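Local coordinates for protein xylooligosaccharide oxidase (Myceliophthora thermophila, PDB 5L6G) that oxidises the C1 hydroxyl of xylooligosaccharides and related sugars to lactones with a bicovalently bound FAD, reducing molecular oxygen to hydrogen peroxide, at residues Tyr363-Glu366 against Thr367-Val371; Ala50-Phe53 against Asn54-Leu57; Ala296-Pro299 against Leu300-Leu304. All coordinates share one frame; numbering follows the deposited sequence.

Contact 1 of 3, residues Tyr363-Glu366 against Thr367-Val371. With XYS (alpha-D-xylopyranose), chain K.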
loop_
_atom_site.group_PDB
_atom_site.type_symbol
_atom_site.label_atom_id
_atom_site.label_comp_id
_atom_site.label_asym_id
_atom_site.label_seq_id
_atom_site.Cartn_x
_atom_site.Cartn_y
_atom_site.Cartn_z
ATOM N N TYR A 363 -10.990 23.674 4.514
ATOM C CA TYR A 363 -11.764 22.564 3.977
ATOM C C TYR A 363 -12.090 21.548 5.086
ATOM O O TYR A 363 -13.190 21.012 5.153
ATOM C CB TYR A 363 -10.999 21.885 2.858
ATOM C CG TYR A 363 -11.915 21.089 1.973
ATOM C CD1 TYR A 363 -12.529 21.682 0.885
ATOM C CD2 TYR A 363 -12.190 19.750 2.244
ATOM C CE1 TYR A 363 -13.385 20.961 0.063
ATOM C CE2 TYR A 363 -13.043 19.016 1.432
ATOM C CZ TYR A 363 -13.644 19.630 0.338
ATOM O OH TYR A 363 -14.475 18.905 -0.498
ATOM N N TRP A 364 -11.095 21.289 5.932
ATOM C CA TRP A 364 -11.217 20.324 7.021
ATOM C C TRP A 364 -12.338 20.744 7.944
ATOM O O TRP A 364 -13.264 19.977 8.211
ATOM C CB TRP A 364 -9.896 20.270 7.791
ATOM C CG TRP A 364 -9.720 19.158 8.790
ATOM C CD1 TRP A 364 -10.645 18.636 9.659
ATOM C CD2 TRP A 364 -8.494 18.502 9.081
ATOM N NE1 TRP A 364 -10.067 17.657 10.440
ATOM C CE2 TRP A 364 -8.745 17.566 10.113
ATOM C CE3 TRP A 364 -7.200 18.597 8.553
ATOM C CZ2 TRP A 364 -7.749 16.726 10.618
ATOM C CZ3 TRP A 364 -6.211 17.765 9.056
ATOM C CH2 TRP A 364 -6.494 16.845 10.089
ATOM N N ILE A 365 -12.275 21.996 8.384
ATOM C CA ILE A 365 -13.163 22.487 9.417
ATOM C C ILE A 365 -14.554 22.765 8.873
ATOM O O ILE A 365 -15.531 22.401 9.489
ATOM C CB ILE A 365 -12.568 23.709 10.115
ATOM C CG1 ILE A 365 -11.241 23.334 10.769
ATOM C CG2 ILE A 365 -13.555 24.268 11.136
ATOM C CD1 ILE A 365 -11.326 22.193 11.767
ATOM N N GLU A 366 -14.642 23.348 7.687
ATOM C CA GLU A 366 -15.912 23.821 7.159
ATOM C C GLU A 366 -16.619 22.837 6.270
ATOM O O GLU A 366 -17.822 22.938 6.092
ATOM C CB GLU A 366 -15.721 25.138 6.393
ATOM C CG GLU A 366 -15.107 26.242 7.220
ATOM C CD GLU A 366 -15.975 26.680 8.381
ATOM O OE1 GLU A 366 -17.205 26.421 8.385
ATOM O OE2 GLU A 366 -15.423 27.290 9.306
ATOM N N THR A 367 -15.881 21.887 5.696
ATOM C CA THR A 367 -16.484 20.904 4.814
ATOM C C THR A 367 -16.373 19.504 5.408
ATOM O O THR A 367 -17.391 18.884 5.738
ATOM C CB THR A 367 -15.882 20.998 3.395
ATOM O OG1 THR A 367 -16.151 22.311 2.878
ATOM C CG2 THR A 367 -16.508 19.966 2.466
ATOM N N ALA A 368 -15.140 19.015 5.568
ATOM C CA ALA A 368 -14.934 17.627 6.031
ATOM C C ALA A 368 -15.680 17.358 7.341
ATOM O O ALA A 368 -16.449 16.397 7.430
ATOM C CB ALA A 368 -13.457 17.296 6.173
ATOM N N ASN A 369 -15.530 18.237 8.320
ATOM C CA ASN A 369 -16.195 18.022 9.608
ATOM C C ASN A 369 -17.716 17.915 9.533
ATOM O O ASN A 369 -18.333 17.314 10.398
ATOM C CB ASN A 369 -15.792 19.100 10.599
ATOM C CG ASN A 369 -14.461 18.821 11.249
ATOM O OD1 ASN A 369 -13.806 17.804 10.991
ATOM N ND2 ASN A 369 -14.038 19.749 12.103
ATOM N N LYS A 370 -18.308 18.459 8.473
ATOM C CA LYS A 370 -19.758 18.439 8.289
ATOM C C LYS A 370 -20.265 17.282 7.460
ATOM O O LYS A 370 -21.482 17.066 7.397
ATOM C CB LYS A 370 -20.215 19.733 7.628
ATOM C CG LYS A 370 -19.652 20.990 8.260
ATOM C CD LYS A 370 -19.870 21.045 9.758
ATOM C CE LYS A 370 -19.341 22.350 10.342
ATOM N NZ LYS A 370 -19.704 22.462 11.779
ATOM N N VAL A 371 -19.364 16.528 6.835
ATOM C CA VAL A 371 -19.770 15.409 6.002
ATOM C C VAL A 371 -20.357 14.303 6.871
ATOM O O VAL A 371 -19.727 13.870 7.850
ATOM C CB VAL A 371 -18.589 14.830 5.201
ATOM C CG1 VAL A 371 -19.017 13.561 4.491
ATOM C CG2 VAL A 371 -18.048 15.860 4.226
HETATM C C1 XYS K . -18.259 17.085 14.561
HETATM C C2 XYS K . -17.737 18.119 13.571
HETATM C C3 XYS K . -18.629 19.361 13.556
HETATM C C4 XYS K . -20.034 18.888 13.203
HETATM C C5 XYS K . -20.502 17.947 14.298
HETATM O O1 XYS K . -18.071 17.602 15.870
HETATM O O2 XYS K . -16.399 18.470 13.908
HETATM O O3 XYS K . -18.145 20.341 12.621
HETATM O O4 XYS K . -20.935 19.985 13.080
HETATM O O5 XYS K . -19.653 16.792 14.343
HETATM O O HOH W 1 -11.748 17.101 12.706
HETATM O O HOH W 2 -16.046 22.021 12.492
#
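Helix 354-368 widens into a pi-type turn near its C-terminal end, where Tyr363 and Trp364 meet Thr367, Ala368 and Asn369. Ala368 N bonds to Tyr363 O, five residues back, at 2.8 Å and in the carbonyl plane. Thr367 N shares that oxygen at 2.9 Å, but from above the plane. Two N-H groups thus grip one acceptor. Asn369 N repeats the wide step, reaching Trp364 O at 2.9 Å.

The Tyr363 side chain places its ring against Thr367, with CG anti to the backbone N (chi1 -160°). Thr367 CB sits over the ring centre, a CH-pi contact at 3.9 Å from the centroid. On the same face, Thr367 CG2 comes within 3.6 Å of Tyr363 CZ. The hydroxyl is hydrogen-bonded to Phe428 O of helix 426-437. With an alanine here, Thr367 CB and CG2 would probably lose the ring face they rest on, and Phe428 O its phenol partner.

Asn369 OD1 lies in the plane of the Trp364 indole, at its edge, 3.5 Å from Trp364 CD1. The amide stands almost perpendicular to the ring, the planes 86° apart. One water accepts from Trp364 NE1 and donates to Asn369 OD1. A second water accepts from Asn369 ND2, donates to Ile365 O and is hydrogen-bonded to O3 of the bound alpha-xylose. Lys370 bends at its second torsion, then extends, and its NZ donates to xylose O3 at 2.8 Å and to O4 at 3.1 Å. Ala277 O also bonds this sugar.

The two waters are likely to fix the flip of the Asn369 amide, oxygen toward the indole N-H and nitrogen toward the sugar side. The xylose is held through its hydroxyls, by Lys370 directly, by a water on Asn369 and Ile365, and by Ala277 O.

Contact 2 of 3, residues Ala50-Phe53 against Asn54-Leu57. With XYP (beta-D-xylopyranose), chain I; FAD (flavin-adenine dinucleotide), chain D.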
loop_
_atom_site.group_PDB
_atom_site.type_symbol
_atom_site.label_atom_id
_atom_site.label_comp_id
_atom_site.label_asym_id
_atom_site.label_seq_id
_atom_site.Cartn_x
_atom_site.Cartn_y
_atom_site.Cartn_z
ATOM N N ALA A 50 -14.354 -13.974 -5.667
ATOM C CA ALA A 50 -14.644 -12.793 -6.473
ATOM C C ALA A 50 -14.908 -11.498 -5.671
ATOM O O ALA A 50 -14.969 -10.417 -6.255
ATOM C CB ALA A 50 -15.832 -13.076 -7.386
ATOM N N SER A 51 -15.084 -11.593 -4.357
ATOM C CA SER A 51 -15.602 -10.455 -3.583
ATOM C C SER A 51 -14.520 -9.421 -3.275
ATOM O O SER A 51 -13.460 -9.779 -2.764
ATOM C CB SER A 51 -16.253 -10.927 -2.283
ATOM O OG SER A 51 -15.401 -11.825 -1.589
ATOM N N PRO A 52 -14.801 -8.130 -3.555
ATOM C CA PRO A 52 -13.844 -7.050 -3.408
ATOM C C PRO A 52 -13.608 -6.761 -1.936
ATOM O O PRO A 52 -14.384 -7.193 -1.098
ATOM C CB PRO A 52 -14.575 -5.865 -4.042
ATOM C CG PRO A 52 -16.000 -6.125 -3.740
ATOM C CD PRO A 52 -16.150 -7.611 -3.879
ATOM N N PHE A 53 -12.543 -6.042 -1.616
ATOM C CA PHE A 53 -12.446 -5.441 -0.304
ATOM C C PHE A 53 -13.407 -4.249 -0.263
ATOM O O PHE A 53 -14.111 -4.025 0.726
ATOM C CB PHE A 53 -11.043 -4.951 0.011
ATOM C CG PHE A 53 -11.005 -4.132 1.250
ATOM C CD1 PHE A 53 -11.210 -4.735 2.484
ATOM C CD2 PHE A 53 -10.852 -2.762 1.187
ATOM C CE1 PHE A 53 -11.227 -3.972 3.643
ATOM C CE2 PHE A 53 -10.862 -1.989 2.342
ATOM C CZ PHE A 53 -11.049 -2.600 3.571
ATOM N N ASN A 54 -13.418 -3.485 -1.341
ATOM C CA ASN A 54 -14.308 -2.348 -1.444
ATOM C C ASN A 54 -15.621 -2.787 -2.060
ATOM O O ASN A 54 -15.704 -2.973 -3.269
ATOM C CB ASN A 54 -13.683 -1.230 -2.283
ATOM C CG ASN A 54 -14.444 0.093 -2.160
ATOM O OD1 ASN A 54 -15.587 0.155 -1.669
ATOM N ND2 ASN A 54 -13.816 1.152 -2.618
ATOM N N ASP A 55 -16.642 -2.936 -1.224
ATOM C CA ASP A 55 -17.969 -3.348 -1.686
ATOM C C ASP A 55 -18.630 -2.381 -2.646
ATOM O O ASP A 55 -19.638 -2.716 -3.254
ATOM C CB ASP A 55 -18.911 -3.567 -0.506
ATOM C CG ASP A 55 -18.622 -4.838 0.230
ATOM O OD1 ASP A 55 -18.386 -5.862 -0.444
ATOM O OD2 ASP A 55 -18.624 -4.799 1.473
ATOM N N ARG A 56 -18.084 -1.176 -2.759
ATOM C CA ARG A 56 -18.571 -0.229 -3.760
ATOM C C ARG A 56 -18.230 -0.695 -5.176
ATOM O O ARG A 56 -18.877 -0.266 -6.123
ATOM C CB ARG A 56 -17.953 1.136 -3.537
ATOM C CG ARG A 56 -18.604 2.263 -4.311
ATOM C CD ARG A 56 -17.988 3.605 -3.918
ATOM N NE ARG A 56 -16.601 3.766 -4.313
ATOM C CZ ARG A 56 -16.191 4.010 -5.560
ATOM N NH1 ARG A 56 -17.064 4.082 -6.566
ATOM N NH2 ARG A 56 -14.898 4.167 -5.814
ATOM N N LEU A 57 -17.218 -1.559 -5.303
ATOM C CA LEU A 57 -16.620 -1.903 -6.575
ATOM C C LEU A 57 -16.471 -3.414 -6.819
ATOM O O LEU A 57 -15.351 -3.929 -6.999
ATOM C CB LEU A 57 -15.266 -1.208 -6.696
ATOM C CG LEU A 57 -15.307 0.316 -6.750
ATOM C CD1 LEU A 57 -13.878 0.847 -6.705
ATOM C CD2 LEU A 57 -16.082 0.842 -7.970
HETATM O O1 XYP I . -15.541 4.330 -8.928
HETATM C C1 XYP I . -15.184 5.620 -9.367
HETATM C C2 XYP I . -16.437 6.325 -9.887
HETATM C C3 XYP I . -16.065 7.730 -10.294
HETATM C C4 XYP I . -15.473 8.436 -9.090
HETATM C C5 XYP I . -14.292 7.659 -8.551
HETATM O O2 XYP I . -17.022 5.621 -11.000
HETATM O O3 XYP I . -17.215 8.457 -10.719
HETATM O O4 XYP I . -15.090 9.745 -9.498
HETATM O O5 XYP I . -14.671 6.316 -8.244
HETATM P PA FAD D . -4.797 -6.929 -4.500
HETATM O O1A FAD D . -4.792 -8.440 -4.485
HETATM O O2A FAD D . -6.120 -6.266 -4.714
HETATM O O5B FAD D . -3.680 -6.394 -5.468
HETATM C C5B FAD D . -3.406 -5.005 -5.674
HETATM C C4B FAD D . -2.689 -4.815 -6.992
HETATM O O4B FAD D . -1.460 -5.545 -6.972
HETATM C C3B FAD D . -3.482 -5.347 -8.175
HETATM O O3B FAD D . -3.176 -4.582 -9.322
HETATM C C2B FAD D . -2.943 -6.742 -8.355
HETATM O O2B FAD D . -3.159 -7.276 -9.655
HETATM C C1B FAD D . -1.487 -6.540 -8.002
HETATM N N9A FAD D . -0.897 -7.791 -7.518
HETATM C C8A FAD D . -1.298 -8.562 -6.511
HETATM N N7A FAD D . -0.499 -9.649 -6.390
HETATM C C5A FAD D . 0.422 -9.526 -7.345
HETATM C C6A FAD D . 1.547 -10.342 -7.795
HETATM N N6A FAD D . 1.796 -11.474 -7.109
HETATM N N1A FAD D . 2.249 -9.905 -8.862
HETATM C C2A FAD D . 1.982 -8.767 -9.507
HETATM N N3A FAD D . 0.946 -7.957 -9.139
HETATM C C4A FAD D . 0.164 -8.310 -8.082
HETATM N N1 FAD D . -1.124 0.314 2.472
HETATM C C2 FAD D . -0.025 0.856 3.086
HETATM O O2 FAD D . 0.914 1.307 2.373
HETATM N N3 FAD D . 0.075 0.879 4.438
HETATM C C4 FAD D . -0.882 0.369 5.250
HETATM O O4 FAD D . -0.804 0.385 6.511
HETATM C C4X FAD D . -2.101 -0.226 4.661
HETATM N N5 FAD D . -3.117 -0.758 5.401
HETATM C C5X FAD D . -4.239 -1.339 4.834
HETATM C C6 FAD D . -5.263 -1.909 5.602
HETATM C C7 FAD D . -6.386 -2.468 4.971
HETATM C C7M FAD D . -7.475 -3.052 5.836
HETATM C C8 FAD D . -6.489 -2.515 3.471
HETATM C C8M FAD D . -7.661 -3.183 2.759
HETATM C C9 FAD D . -5.453 -1.956 2.731
HETATM C C9A FAD D . -4.340 -1.355 3.347
HETATM N N10 FAD D . -3.287 -0.761 2.601
HETATM C C10 FAD D . -2.156 -0.195 3.194
HETATM C "C1'" FAD D . -3.303 -0.721 1.144
HETATM C "C2'" FAD D . -2.604 -1.893 0.531
HETATM O "O2'" FAD D . -1.199 -1.645 0.624
HETATM C "C3'" FAD D . -3.004 -1.904 -0.934
HETATM O "O3'" FAD D . -4.426 -1.989 -1.080
HETATM C "C4'" FAD D . -2.337 -3.106 -1.608
HETATM O "O4'" FAD D . -2.083 -2.784 -2.982
HETATM C "C5'" FAD D . -3.219 -4.320 -1.460
HETATM O "O5'" FAD D . -2.463 -5.499 -1.746
HETATM P P FAD D . -3.270 -6.834 -1.983
HETATM O O1P FAD D . -2.367 -7.925 -2.465
HETATM O O2P FAD D . -4.120 -7.132 -0.790
HETATM O O3P FAD D . -4.344 -6.355 -3.070
HETATM O O HOH W 3 -17.010 -8.051 -0.426
#
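The backbone turns at Asn54-Leu57 in a type I beta turn, closed by Leu57 N to Asn54 O at 2.9 Å, and Pro52 packs against it. The proline ring comes in by its CB and CG, with Pro52 CB 3.2 Å from Asn54 O. Pro52 CB also lies 3.6 Å from Leu57 O. A water bridges the residues before and within the turn, donating to both Pro52 O and Asp55 OD1. The other carboxylate oxygen of Asp55, OD2, is hydrogen-bonded to Ser339 OG.

Asn54 fixes the turn from within. Its OD1 accepts from Arg56 N at 3.0 Å, an Asx turn, with the donor well above the amide plane. Its ND2 bonds to Phe342 O and Tyr96 O.

Phe53 faces the cofactor. With CG anti to the backbone N (chi1 170°), the ring is carried away from the turn and sets one face on flavin C8M. C8M is centred on the ring, with Phe53 CE2 the nearest atom at 3.4 Å. His94, which is covalently linked to the flavin 8alpha position, stacks with Phe53.

Arg56 reaches a bound beta-xylose. The chain bends at its third torsion, and the guanidinium meets xylose O1 edge-on, in its own plane. Arg56 NH1 donates to xylose O1 at 2.8 Å (157°). Arg56 NH2 reaches the same O1 at 3.2 Å. NH2 also makes a weak bond to the ring oxygen O5. Leu57 CG covers one guanidinium face, while NE is hydrogen-bonded to Phe342 O.

The flavin side of this loop is therefore aromatic and packs on the covalently linked methyl. On the sugar side the polar work falls to Arg56, whose guanidinium edge grips the anomeric hydroxyl of a separate xylose.

Contact 3 of 3, residues Ala296-Pro299 against Leu300-Leu304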
loop_
_atom_site.group_PDB
_atom_site.type_symbol
_atom_site.label_atom_id
_atom_site.label_comp_id
_atom_site.label_asym_id
_atom_site.label_seq_id
_atom_site.Cartn_x
_atom_site.Cartn_y
_atom_site.Cartn_z
ATOM N N ALA A 296 12.597 11.087 23.761
ATOM C CA ALA A 296 12.632 11.368 22.328
ATOM C C ALA A 296 11.534 12.330 21.866
ATOM O O ALA A 296 11.742 13.128 20.956
ATOM C CB ALA A 296 12.543 10.060 21.552
ATOM N N ILE A 297 10.368 12.251 22.495
ATOM C CA ILE A 297 9.192 12.992 22.040
ATOM C C ILE A 297 9.068 14.362 22.717
ATOM O O ILE A 297 8.285 15.198 22.288
ATOM C CB ILE A 297 7.904 12.154 22.261
ATOM C CG1 ILE A 297 6.723 12.693 21.434
ATOM C CG2 ILE A 297 7.526 12.089 23.736
ATOM C CD1 ILE A 297 6.884 12.541 19.954
ATOM N N GLN A 298 9.848 14.607 23.768
ATOM C CA GLN A 298 9.694 15.845 24.515
ATOM C C GLN A 298 9.802 17.133 23.679
ATOM O O GLN A 298 8.976 18.022 23.836
ATOM C CB GLN A 298 10.637 15.886 25.729
ATOM C CG GLN A 298 10.399 17.087 26.630
ATOM C CD GLN A 298 8.966 17.167 27.142
ATOM O OE1 GLN A 298 8.343 16.146 27.457
ATOM N NE2 GLN A 298 8.432 18.388 27.220
ATOM N N PRO A 299 10.823 17.250 22.803
ATOM C CA PRO A 299 10.919 18.461 21.982
ATOM C C PRO A 299 9.667 18.758 21.150
ATOM O O PRO A 299 9.251 19.926 21.060
ATOM C CB PRO A 299 12.124 18.176 21.082
ATOM C CG PRO A 299 12.991 17.318 21.930
ATOM C CD PRO A 299 12.040 16.430 22.688
ATOM N N LEU A 300 9.061 17.726 20.562
ATOM C CA LEU A 300 7.810 17.912 19.839
ATOM C C LEU A 300 6.670 18.367 20.752
ATOM O O LEU A 300 5.885 19.245 20.379
ATOM C CB LEU A 300 7.382 16.619 19.141
ATOM C CG LEU A 300 6.139 16.786 18.252
ATOM C CD1 LEU A 300 6.344 17.921 17.259
ATOM C CD2 LEU A 300 5.757 15.488 17.549
ATOM N N LEU A 301 6.555 17.746 21.923
ATOM C CA LEU A 301 5.494 18.102 22.873
ATOM C C LEU A 301 5.585 19.581 23.284
ATOM O O LEU A 301 4.571 20.278 23.344
ATOM C CB LEU A 301 5.543 17.211 24.114
ATOM C CG LEU A 301 5.282 15.704 23.983
ATOM C CD1 LEU A 301 5.406 15.070 25.363
ATOM C CD2 LEU A 301 3.925 15.390 23.364
ATOM N N ALA A 302 6.807 20.052 23.526
ATOM C CA ALA A 302 7.052 21.453 23.874
ATOM C C ALA A 302 6.700 22.373 22.706
ATOM O O ALA A 302 6.112 23.429 22.897
ATOM C CB ALA A 302 8.503 21.647 24.286
ATOM N N LEU A 303 7.050 21.952 21.500
ATOM C CA LEU A 303 6.763 22.715 20.296
ATOM C C LEU A 303 5.257 22.861 20.045
ATOM O O LEU A 303 4.783 23.952 19.746
ATOM C CB LEU A 303 7.435 22.043 19.100
ATOM C CG LEU A 303 7.331 22.758 17.765
ATOM C CD1 LEU A 303 8.171 24.027 17.801
ATOM C CD2 LEU A 303 7.786 21.817 16.653
ATOM N N LEU A 304 4.517 21.757 20.156
ATOM C CA LEU A 304 3.068 21.760 19.966
ATOM C C LEU A 304 2.271 22.118 21.222
ATOM O O LEU A 304 1.051 22.255 21.165
ATOM C CB LEU A 304 2.608 20.383 19.516
ATOM C CG LEU A 304 3.196 19.874 18.200
ATOM C CD1 LEU A 304 2.661 18.489 17.940
ATOM C CD2 LEU A 304 2.859 20.807 17.058
HETATM O O HOH W 4 10.522 15.202 19.772
#
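Leu301 lies across Ile297 and Gln298 on the preceding turn of helix 290-304. Leu301 CB is 3.5 Å from Gln298 O. Leu301 CG comes equally near the other carbonyl, 3.5 Å from Ile297 O. With CG set anti to the carbonyl carbon (chi1 -64°), the chain runs back toward the earlier turn. At the tip, Leu301 CD1 meets Ile297 CG2 at 4.0 Å and Gln298 OE1 at 3.8 Å. The Gln298 and Leu301 side chains cross at about a right angle. Beyond the helix, Leu301 touches Ile239 of strand 234-240.

Ile297 also reaches Leu300, its CD1 lying 4.0 Å from Leu300 CD2. Leu300 goes on to Met271 of the sheet and to Leu256 and Trp259 of helix 246-261.

The helix is kinked at Pro299, whose nitrogen has no hydrogen to give the turn before. A water enters the opened backbone, donating to Ala296 O at 2.7 Å and accepting from Leu300 N. Regular bonding then resumes, with Leu301 N to Ile297 O and Ala302 N to Gln298 O both close to straight.

This is a proline-kinked amphipathic helix. Ile297, Leu300 and Leu301 face the antiparallel sheet, while Gln298, Pro299 and Ala302 are exposed. The helix covers one face of the antiparallel sheet, whose strand 269-275 carries the substrate-binding Arg272, an arrangement consistent with the substrate domain of FAD-linked oxidases of this family.

In the fold
Contacts 1 and 3 lie on two helices, 354-368 and 290-304, that pack on the eight-stranded antiparallel sheet; contact 2 is a loop between helix 45-50 and strand 63-65. All three are partly buried. Contact 2 is the most central, about 17 Å from the chain centre, against 26 and 29 Å for the centres of contacts 1 and 3. Their chemistry differs. Contact 3 is apolar on its sheet side and holds no ligand. Contact 1 joins aromatic packing to a sugar site at a helix end, gripped directly by a lysine and through a water. Contact 2 touches the covalent flavin with a phenylalanine and a separate xylose with an arginine. Both hold xylose with a basic group.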